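Local coordinates for protein of unknown function (DUF1255) (Acidithiobacillus ferrooxidans ATCC 23270, PDB 3EO6) that is of unknown function but probably acts as a pyrimidine/purine nucleoside phosphorylase of the cupin superfamily, at residues Met64-Glu70 with Gln90-Val96. Residues are numbered along the deposited sequence; the frame is centred on the assembly and turned at random. Where two conformers were deposited one is given.
Sequences MAYYHAE and QSYRLEV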
loop_
_atom_site.group_PDB
_atom_site.type_symbol
_atom_site.label_atom_id
_atom_site.label_comp_id
_atom_site.label_asym_id
_atom_site.label_seq_id
_atom_site.Cartn_x
_atom_site.Cartn_y
_atom_site.Cartn_z
HETATM N N MSE A 64 13.682 -4.613 5.366
HETATM C CA MSE A 64 14.845 -5.464 5.249
HETATM C C MSE A 64 14.395 -6.873 4.896
HETATM O O MSE A 64 13.524 -7.456 5.596
HETATM C CB MSE A 64 15.671 -5.469 6.530
HETATM C CG MSE A 64 16.983 -6.015 6.343
HETATM SE SE MSE A 64 17.077 -7.936 6.551
HETATM C CE MSE A 64 18.536 -8.068 5.577
ATOM N N ALA A 65 15.093 -7.429 3.891
ATOM C CA ALA A 65 14.851 -8.767 3.502
ATOM C C ALA A 65 16.131 -9.409 2.985
ATOM O O ALA A 65 17.068 -8.770 2.550
ATOM C CB ALA A 65 13.787 -8.890 2.399
ATOM N N TYR A 66 16.164 -10.716 3.077
ATOM C CA TYR A 66 17.192 -11.500 2.412
ATOM C C TYR A 66 16.624 -12.101 1.165
ATOM O O TYR A 66 15.567 -12.744 1.184
ATOM C CB TYR A 66 17.720 -12.632 3.269
ATOM C CG TYR A 66 18.365 -12.166 4.505
ATOM C CD1 TYR A 66 19.680 -11.764 4.532
ATOM C CD2 TYR A 66 17.647 -12.146 5.689
ATOM C CE1 TYR A 66 20.259 -11.331 5.720
ATOM C CE2 TYR A 66 18.226 -11.736 6.891
ATOM C CZ TYR A 66 19.537 -11.316 6.900
ATOM O OH TYR A 66 20.179 -10.890 8.051
ATOM N N TYR A 67 17.353 -11.890 0.085
ATOM C CA TYR A 67 17.067 -12.470 -1.215
ATOM C C TYR A 67 17.899 -13.710 -1.435
ATOM O O TYR A 67 19.108 -13.697 -1.212
ATOM C CB TYR A 67 17.399 -11.422 -2.310
ATOM C CG TYR A 67 17.360 -11.943 -3.712
ATOM C CD1 TYR A 67 16.176 -12.048 -4.440
ATOM C CD2 TYR A 67 18.531 -12.313 -4.388
ATOM C CE1 TYR A 67 16.179 -12.520 -5.733
ATOM C CE2 TYR A 67 18.531 -12.796 -5.675
ATOM C CZ TYR A 67 17.338 -12.892 -6.371
ATOM O OH TYR A 67 17.271 -13.348 -7.660
ATOM N N HIS A 68 17.259 -14.769 -1.900
ATOM C CA HIS A 68 17.943 -16.019 -2.192
ATOM C C HIS A 68 17.542 -16.504 -3.556
ATOM O O HIS A 68 16.414 -16.969 -3.746
ATOM C CB HIS A 68 17.592 -17.054 -1.107
ATOM C CG HIS A 68 18.255 -18.363 -1.328
ATOM N ND1 HIS A 68 17.574 -19.538 -1.302
ATOM C CD2 HIS A 68 19.562 -18.655 -1.567
ATOM C CE1 HIS A 68 18.449 -20.503 -1.562
ATOM N NE2 HIS A 68 19.658 -20.010 -1.724
ATOM N N ALA A 69 18.427 -16.405 -4.527
ATOM C CA ALA A 69 18.151 -16.868 -5.889
ATOM C C ALA A 69 18.038 -18.342 -5.921
ATOM O O ALA A 69 18.605 -19.046 -5.072
ATOM C CB ALA A 69 19.251 -16.434 -6.819
ATOM N N GLU A 70 17.319 -18.897 -6.902
ATOM C CA GLU A 70 17.088 -20.341 -6.957
ATOM C C GLU A 70 18.428 -21.105 -6.999
ATOM O O GLU A 70 19.221 -20.944 -7.905
ATOM C CB GLU A 70 16.237 -20.733 -8.152
ATOM C CG GLU A 70 15.803 -22.171 -8.158
ATOM C CD GLU A 70 15.186 -22.586 -9.474
ATOM O OE1 GLU A 70 14.138 -21.997 -9.827
ATOM O OE2 GLU A 70 15.728 -23.497 -10.155
ATOM N N GLN A 90 13.199 -18.246 -12.383
ATOM C CA GLN A 90 13.887 -18.883 -11.275
ATOM C C GLN A 90 13.123 -18.559 -9.983
ATOM O O GLN A 90 12.621 -17.433 -9.802
ATOM C CB GLN A 90 15.358 -18.461 -11.216
ATOM C CG GLN A 90 15.644 -16.989 -11.162
ATOM C CD GLN A 90 15.732 -16.380 -9.782
ATOM O OE1 GLN A 90 16.051 -17.066 -8.774
ATOM N NE2 GLN A 90 15.534 -15.085 -9.712
ATOM N N SER A 91 12.980 -19.559 -9.136
ATOM C CA SER A 91 12.225 -19.479 -7.906
ATOM C C SER A 91 13.097 -18.927 -6.783
ATOM O O SER A 91 13.844 -19.665 -6.145
ATOM C CB SER A 91 11.648 -20.829 -7.559
ATOM O OG SER A 91 10.651 -21.173 -8.472
ATOM N N TYR A 92 13.024 -17.618 -6.538
ATOM C CA TYR A 92 13.777 -16.933 -5.536
ATOM C C TYR A 92 12.960 -16.840 -4.257
ATOM O O TYR A 92 11.740 -16.985 -4.281
ATOM C CB TYR A 92 14.226 -15.553 -6.009
ATOM C CG TYR A 92 13.139 -14.555 -6.359
ATOM C CD1 TYR A 92 12.561 -14.537 -7.615
ATOM C CD2 TYR A 92 12.734 -13.595 -5.454
ATOM C CE1 TYR A 92 11.630 -13.580 -7.963
ATOM C CE2 TYR A 92 11.810 -12.621 -5.789
ATOM C CZ TYR A 92 11.245 -12.598 -7.047
ATOM O OH TYR A 92 10.366 -11.614 -7.403
ATOM N N ARG A 93 13.628 -16.626 -3.147
ATOM C CA ARG A 93 12.962 -16.358 -1.878
ATOM C C ARG A 93 13.277 -14.978 -1.393
ATOM O O ARG A 93 14.398 -14.480 -1.523
ATOM C CB ARG A 93 13.352 -17.382 -0.828
ATOM C CG ARG A 93 12.691 -18.740 -1.025
ATOM C CD ARG A 93 13.374 -19.795 -0.206
ATOM N NE ARG A 93 12.647 -21.042 -0.077
ATOM C CZ ARG A 93 12.622 -21.976 -0.978
ATOM N NH1 ARG A 93 13.316 -21.895 -2.094
ATOM N NH2 ARG A 93 11.863 -23.049 -0.715
ATOM N N LEU A 94 12.285 -14.359 -0.771
ATOM C CA LEU A 94 12.472 -13.186 0.064
ATOM C C LEU A 94 12.083 -13.592 1.486
ATOM O O LEU A 94 10.959 -13.981 1.759
ATOM C CB LEU A 94 11.604 -11.999 -0.377
ATOM C CG LEU A 94 11.957 -11.396 -1.726
ATOM C CD1 LEU A 94 10.954 -10.332 -2.117
ATOM C CD2 LEU A 94 13.369 -10.794 -1.703
ATOM N N GLU A 95 13.061 -13.450 2.398
ATOM C CA GLU A 95 12.799 -13.569 3.831
ATOM C C GLU A 95 12.746 -12.152 4.370
ATOM O O GLU A 95 13.731 -11.461 4.406
ATOM C CB GLU A 95 13.844 -14.378 4.558
ATOM C CG GLU A 95 13.632 -14.330 6.074
ATOM C CD GLU A 95 14.473 -15.284 6.868
ATOM O OE1 GLU A 95 15.618 -15.549 6.453
ATOM O OE2 GLU A 95 13.997 -15.748 7.923
ATOM N N VAL A 96 11.542 -11.748 4.741
ATOM C CA VAL A 96 11.289 -10.411 5.186
ATOM C C VAL A 96 11.372 -10.361 6.664
ATOM O O VAL A 96 10.584 -11.049 7.362
ATOM C CB VAL A 96 9.895 -9.927 4.717
ATOM C CG1 VAL A 96 9.573 -8.548 5.255
ATOM C CG2 VAL A 96 9.864 -9.902 3.188
HETATM O O HOH W 1 15.140 -19.847 -3.424
HETATM O O HOH W 2 11.859 -24.108 -9.036
#
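Two central strands of a four-stranded antiparallel sheet, 64-68 and 92-96, meet here edge to edge, Y66 facing E95 and H68 facing R93 as hydrogen-bonded pairs. Each pair is joined by two reciprocal backbone hydrogen bonds: Y66 N to E95 O and E95 N to Y66 O, then H68 N to R93 O and R93 N to H68 O, all four near 2.9 Å. Between them Y67 and L94 form a non-hydrogen-bonded pair. Beyond H68 side chains take over from the ladder. Q90 OE1 receives E70 N at 2.9 Å, almost in line with the carbonyl bond, while E70, its CG anti to the backbone N (chi1 -172°), brings OE1 to S91 N at 2.8 Å through its anti lone pair. The chain of Q90 turns sharply about CB-CG (chi2 90°), and NE2 donates a bent hydrogen bond to Y67 OH (3.2 Å, 139° at the hydrogen), which lies well out of the amide plane; NE2 also donates to P87 O, so both ends of the amide are engaged. On the face carrying Y67, L94, A65 and V96, CE1 of Y67 meets CB of Y92 at 3.6 Å, the two side chains crossing at about a right angle, and L94 CD2 touches the edge of the Y67 ring. On the other face a water bridges H68 O, S91 O and R93 NH1, lying in the plane of the guanidinium. Two antiparallel sheets packed face to face, with Y67 and Y92 turned toward strand 83-86 of the other, are consistent with the jelly-roll beta-barrel of the cupin superfamily.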